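Local coordinates for protein glycosyl hydrolase BlGH5_18 (Bifidobacterium longum subsp. infantis, PDB 7LQX) that is a family 5, subfamily 18 glycoside hydrolase that probably cleaves glycosidic bonds in the breakdown of N-glycans by this gut bacterium, at residues P67-P70 / Y71-N75; N80-A83 / I84-R88. All blocks are in the same frame, centred on the assembly; numbering follows the deposited sequence.

Contact 1. Residues P67-P70 / Y71-N75; sequences PVWP and YLQPN
The indole of W69 and the amide of Q73, four residues apart round a one-turn helix, meet through a single straight hydrogen bond: W69 NE1 donates to Q73 OE1 at 2.9 Å, with an N-H...O angle of 178°. The oxygen sits at the edge of the indole, practically in the ring plane, and accepts the bond on a lone pair in its own carbonyl plane, although ring and amide planes are turned 47° apart. Both side chains lie alongside each other, and the extended chain of Q73, with CG anti to its N (chi1 -165°), carries OE1 out to the indole nitrogen. The other end of the amide is engaged too, Q73 NE2 bonding to A137 O, so the group is held from two directions and its flip is fixed.

Backbone bonds close the turn. V68, the N-cap residue, offers its O to L72 N at 3.2 Å and to Y71 N at 3.1 Å, while Q73 N reaches W69 O at 2.9 Å. This short helix, 69-72, follows strand 62-65 of the eight-stranded parallel sheet, which in a family 5 enzyme belongs to the (beta/alpha)8 barrel; it lies in the connection from that strand to helix 81-96.

Apolar contacts fill the flanks. V68 CG1 lies over one face of the Y71 ring, displaced toward its rim, in a CH-pi contact of 3.8 Å to the centroid. P67 CB touches L72 CD1 at 3.8 Å, and L72 also packs on A83 and I84 of helix 81-96. L41 of the second subunit packs against Y71. Apart from these, P74 CB makes a carbon-to-carbonyl van der Waals contact with P70 O at 3.4 Å.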
loop_
_atom_site.group_PDB
_atom_site.type_symbol
_atom_site.label_atom_id
_atom_site.label_comp_id
_atom_site.label_asym_id
_atom_site.label_seq_id
_atom_site.Cartn_x
_atom_site.Cartn_y
_atom_site.Cartn_z
ATOM N N PRO A 67 3.429 -2.074 14.460
ATOM C CA PRO A 67 3.918 -2.577 13.169
ATOM C C PRO A 67 2.964 -2.183 12.049
ATOM O O PRO A 67 1.823 -1.774 12.276
ATOM C CB PRO A 67 3.958 -4.095 13.367
ATOM C CG PRO A 67 2.927 -4.356 14.415
ATOM C CD PRO A 67 2.966 -3.170 15.334
ATOM N N VAL A 68 3.448 -2.306 10.813
ATOM C CA VAL A 68 2.710 -1.880 9.623
ATOM C C VAL A 68 2.371 -3.097 8.767
ATOM O O VAL A 68 3.247 -3.901 8.428
ATOM C CB VAL A 68 3.494 -0.807 8.850
ATOM C CG1 VAL A 68 2.870 -0.515 7.495
ATOM C CG2 VAL A 68 3.566 0.451 9.688
ATOM N N TRP A 69 1.090 -3.224 8.416
ATOM C CA TRP A 69 0.557 -4.479 7.886
ATOM C C TRP A 69 1.157 -4.878 6.549
ATOM O O TRP A 69 1.513 -6.058 6.387
ATOM C CB TRP A 69 -0.968 -4.359 7.812
ATOM C CG TRP A 69 -1.728 -5.613 7.546
ATOM C CD1 TRP A 69 -1.241 -6.886 7.462
ATOM C CD2 TRP A 69 -3.129 -5.697 7.308
ATOM N NE1 TRP A 69 -2.271 -7.767 7.205
ATOM C CE2 TRP A 69 -3.441 -7.054 7.104
ATOM C CE3 TRP A 69 -4.164 -4.754 7.279
ATOM C CZ2 TRP A 69 -4.742 -7.489 6.863
ATOM C CZ3 TRP A 69 -5.451 -5.190 7.041
ATOM C CH2 TRP A 69 -5.729 -6.546 6.836
ATOM N N PRO A 70 1.291 -3.985 5.561
ATOM C CA PRO A 70 1.900 -4.400 4.285
ATOM C C PRO A 70 3.327 -4.889 4.413
ATOM O O PRO A 70 3.818 -5.529 3.478
ATOM C CB PRO A 70 1.802 -3.148 3.395
ATOM C CG PRO A 70 1.355 -2.029 4.301
ATOM C CD PRO A 70 0.674 -2.649 5.485
ATOM N N TYR A 71 4.025 -4.592 5.518
ATOM C CA TYR A 71 5.370 -5.125 5.707
ATOM C C TYR A 71 5.341 -6.472 6.419
ATOM O O TYR A 71 6.193 -7.330 6.151
ATOM C CB TYR A 71 6.273 -4.154 6.490
ATOM C CG TYR A 71 6.181 -2.702 6.057
ATOM C CD1 TYR A 71 5.854 -2.349 4.753
ATOM C CD2 TYR A 71 6.405 -1.689 6.965
ATOM C CE1 TYR A 71 5.736 -1.017 4.387
ATOM C CE2 TYR A 71 6.293 -0.368 6.608
ATOM C CZ TYR A 71 5.967 -0.035 5.318
ATOM O OH TYR A 71 5.853 1.294 4.992
ATOM N N LEU A 72 4.354 -6.674 7.304
ATOM C CA LEU A 72 4.208 -7.941 8.004
ATOM C C LEU A 72 3.670 -9.034 7.089
ATOM O O LEU A 72 4.043 -10.204 7.226
ATOM C CB LEU A 72 3.232 -7.801 9.174
ATOM C CG LEU A 72 3.672 -7.096 10.452
ATOM C CD1 LEU A 72 2.468 -6.940 11.371
ATOM C CD2 LEU A 72 4.771 -7.875 11.141
ATOM N N GLN A 73 2.749 -8.688 6.190
ATOM C CA GLN A 73 1.995 -9.671 5.408
ATOM C C GLN A 73 1.810 -9.137 3.994
ATOM O O GLN A 73 0.704 -8.768 3.578
ATOM C CB GLN A 73 0.656 -9.951 6.087
ATOM C CG GLN A 73 -0.064 -11.182 5.605
ATOM C CD GLN A 73 -1.223 -11.531 6.510
ATOM O OE1 GLN A 73 -1.957 -10.652 6.959
ATOM N NE2 GLN A 73 -1.379 -12.816 6.797
ATOM N N PRO A 74 2.896 -9.075 3.225
ATOM C CA PRO A 74 2.835 -8.431 1.902
ATOM C C PRO A 74 2.044 -9.215 0.876
ATOM O O PRO A 74 1.606 -8.629 -0.120
ATOM C CB PRO A 74 4.315 -8.310 1.507
ATOM C CG PRO A 74 4.990 -9.411 2.273
ATOM C CD PRO A 74 4.265 -9.489 3.582
ATOM N N ASN A 75 1.861 -10.511 1.091
ATOM C CA ASN A 75 0.993 -11.381 0.310
ATOM C C ASN A 75 0.130 -12.096 1.338
ATOM O O ASN A 75 0.559 -12.301 2.478
ATOM C CB ASN A 75 1.841 -12.367 -0.512
ATOM C CG ASN A 75 1.004 -13.383 -1.284
ATOM O OD1 ASN A 75 0.565 -14.385 -0.723
ATOM N ND2 ASN A 75 0.817 -13.156 -2.571
#

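Contact 2. Residues N80-A83 / I84-R88; sequences NRKA and IADVR
A local i to i+4 salt bridge, K82 to D86, spans the first turns of helix 81-96, which comes after strand 62-65 of the barrel and the short helix 69-72. K82 NZ bonds to D86 OD2 at 2.7 Å on the syn lone pair, the side facing the other carboxylate oxygen. A bend at chi2 (-93°) turns the lysine chain toward the carboxylate of D86, whose side chain it crosses obliquely, bringing K82 CE to 3.1 Å from D86 OD2. Main-chain bonds run beneath: I84 N to N80 O, A85 N to R81 O, D86 N to K82 O and V87 N to A83 O, the last at 3.1 Å. N80 caps the start, its OD1 accepting weak bonds from K82 N (3.1 Å) and A83 N (3.2 Å), while its ND2 binds Y71 O. On another flank, I84 packs on L145 of helix 132-149. A methionine in place of K82 would probably leave the D86 carboxylate without its positive mate. With the aspartate buried and the lysine partly exposed, the short bridge probably offsets the cost of burying that charge and is likely to keep the carboxylate ionised.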
loop_
_atom_site.group_PDB
_atom_site.type_symbol
_atom_site.label_atom_id
_atom_site.label_comp_id
_atom_site.label_asym_id
_atom_site.label_seq_id
_atom_site.Cartn_x
_atom_site.Cartn_y
_atom_site.Cartn_z
ATOM N N ASN A 80 6.082 -12.083 6.625
ATOM C CA ASN A 80 7.480 -11.668 6.609
ATOM C C ASN A 80 8.032 -11.900 8.004
ATOM O O ASN A 80 7.812 -11.113 8.922
ATOM C CB ASN A 80 7.534 -10.208 6.187
ATOM C CG ASN A 80 8.902 -9.601 6.331
ATOM O OD1 ASN A 80 9.875 -10.279 6.646
ATOM N ND2 ASN A 80 8.980 -8.292 6.098
ATOM N N ARG A 81 8.764 -12.993 8.165
ATOM C CA ARG A 81 9.206 -13.374 9.501
ATOM C C ARG A 81 10.235 -12.399 10.050
ATOM O O ARG A 81 10.323 -12.229 11.271
ATOM C CB ARG A 81 9.677 -14.825 9.481
ATOM C CG ARG A 81 8.569 -15.760 8.985
ATOM C CD ARG A 81 8.722 -17.201 9.452
ATOM N NE ARG A 81 7.566 -18.003 9.048
ATOM C CZ ARG A 81 6.494 -18.225 9.809
ATOM N NH1 ARG A 81 6.417 -17.715 11.032
ATOM N NH2 ARG A 81 5.494 -18.960 9.342
ATOM N N LYS A 82 10.981 -11.714 9.180
ATOM C CA LYS A 82 11.890 -10.674 9.654
ATOM C C LYS A 82 11.119 -9.506 10.255
ATOM O O LYS A 82 11.540 -8.924 11.263
ATOM C CB LYS A 82 12.796 -10.199 8.518
ATOM C CG LYS A 82 13.943 -9.317 8.986
ATOM C CD LYS A 82 13.582 -7.846 8.926
ATOM C CE LYS A 82 14.779 -6.969 9.266
ATOM N NZ LYS A 82 14.470 -5.534 9.038
ATOM N N ALA A 83 9.979 -9.156 9.659
ATOM C CA ALA A 83 9.163 -8.085 10.214
ATOM C C ALA A 83 8.637 -8.476 11.588
ATOM O O ALA A 83 8.605 -7.650 12.507
ATOM C CB ALA A 83 8.017 -7.754 9.257
ATOM N N ILE A 84 8.236 -9.743 11.755
ATOM C CA ILE A 84 7.807 -10.219 13.070
ATOM C C ILE A 84 8.961 -10.126 14.057
ATOM O O ILE A 84 8.799 -9.650 15.187
ATOM C CB ILE A 84 7.226 -11.646 12.982
ATOM C CG1 ILE A 84 5.862 -11.603 12.286
ATOM C CG2 ILE A 84 7.115 -12.275 14.372
ATOM C CD1 ILE A 84 5.158 -12.940 12.182
ATOM N N ALA A 85 10.152 -10.564 13.638
ATOM C CA ALA A 85 11.324 -10.483 14.502
ATOM C C ALA A 85 11.616 -9.044 14.904
ATOM O O ALA A 85 12.050 -8.786 16.032
ATOM C CB ALA A 85 12.540 -11.113 13.818
ATOM N N ASP A 86 11.393 -8.090 13.995
ATOM C CA ASP A 86 11.618 -6.688 14.334
ATOM C C ASP A 86 10.625 -6.202 15.389
ATOM O O ASP A 86 10.991 -5.426 16.279
ATOM C CB ASP A 86 11.524 -5.808 13.084
ATOM C CG ASP A 86 12.708 -5.972 12.145
ATOM O OD1 ASP A 86 13.759 -6.501 12.558
ATOM O OD2 ASP A 86 12.587 -5.526 10.980
ATOM N N VAL A 87 9.361 -6.610 15.291
ATOM C CA VAL A 87 8.413 -6.266 16.351
ATOM C C VAL A 87 8.876 -6.852 17.680
ATOM O O VAL A 87 8.858 -6.178 18.716
ATOM C CB VAL A 87 6.987 -6.727 16.003
ATOM C CG1 VAL A 87 6.018 -6.305 17.112
ATOM C CG2 VAL A 87 6.549 -6.162 14.671
ATOM N N ARG A 88 9.293 -8.121 17.669
ATOM C CA ARG A 88 9.762 -8.750 18.898
ATOM C C ARG A 88 10.963 -8.005 19.464
ATOM O O ARG A 88 11.071 -7.823 20.683
ATOM C CB ARG A 88 10.093 -10.223 18.645
ATOM C CG ARG A 88 10.556 -10.970 19.885
ATOM C CD ARG A 88 10.708 -12.460 19.655
ATOM N NE ARG A 88 11.287 -13.086 20.839
ATOM C CZ ARG A 88 11.543 -14.381 20.966
ATOM N NH1 ARG A 88 11.252 -15.223 19.984
ATOM N NH2 ARG A 88 12.081 -14.831 22.092
#

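Overall arrangement
Contacts 1 and 2 follow each other along the chain, with centres about 10 Å apart, and touch directly. Where residues 71-75 meet 80-83, L72 O lies 2.8 Å from N80 N, a probable hydrogen bond, and Y71 O packs on A83 CB at 3.6 Å; with its side chain also engaged, N80 ties the end of the short helix to the start of the next. P67 CB packs on V87 CG2 at 3.6 Å, joining the other ends of the two contacts. Both lie on the same side of the chain's centre and touch the second subunit. Bound 1,2-ethanediol, probably from the crystallisation liquor, is found about 4 Å from the side chain of P74 and about 4 Å from that of N80.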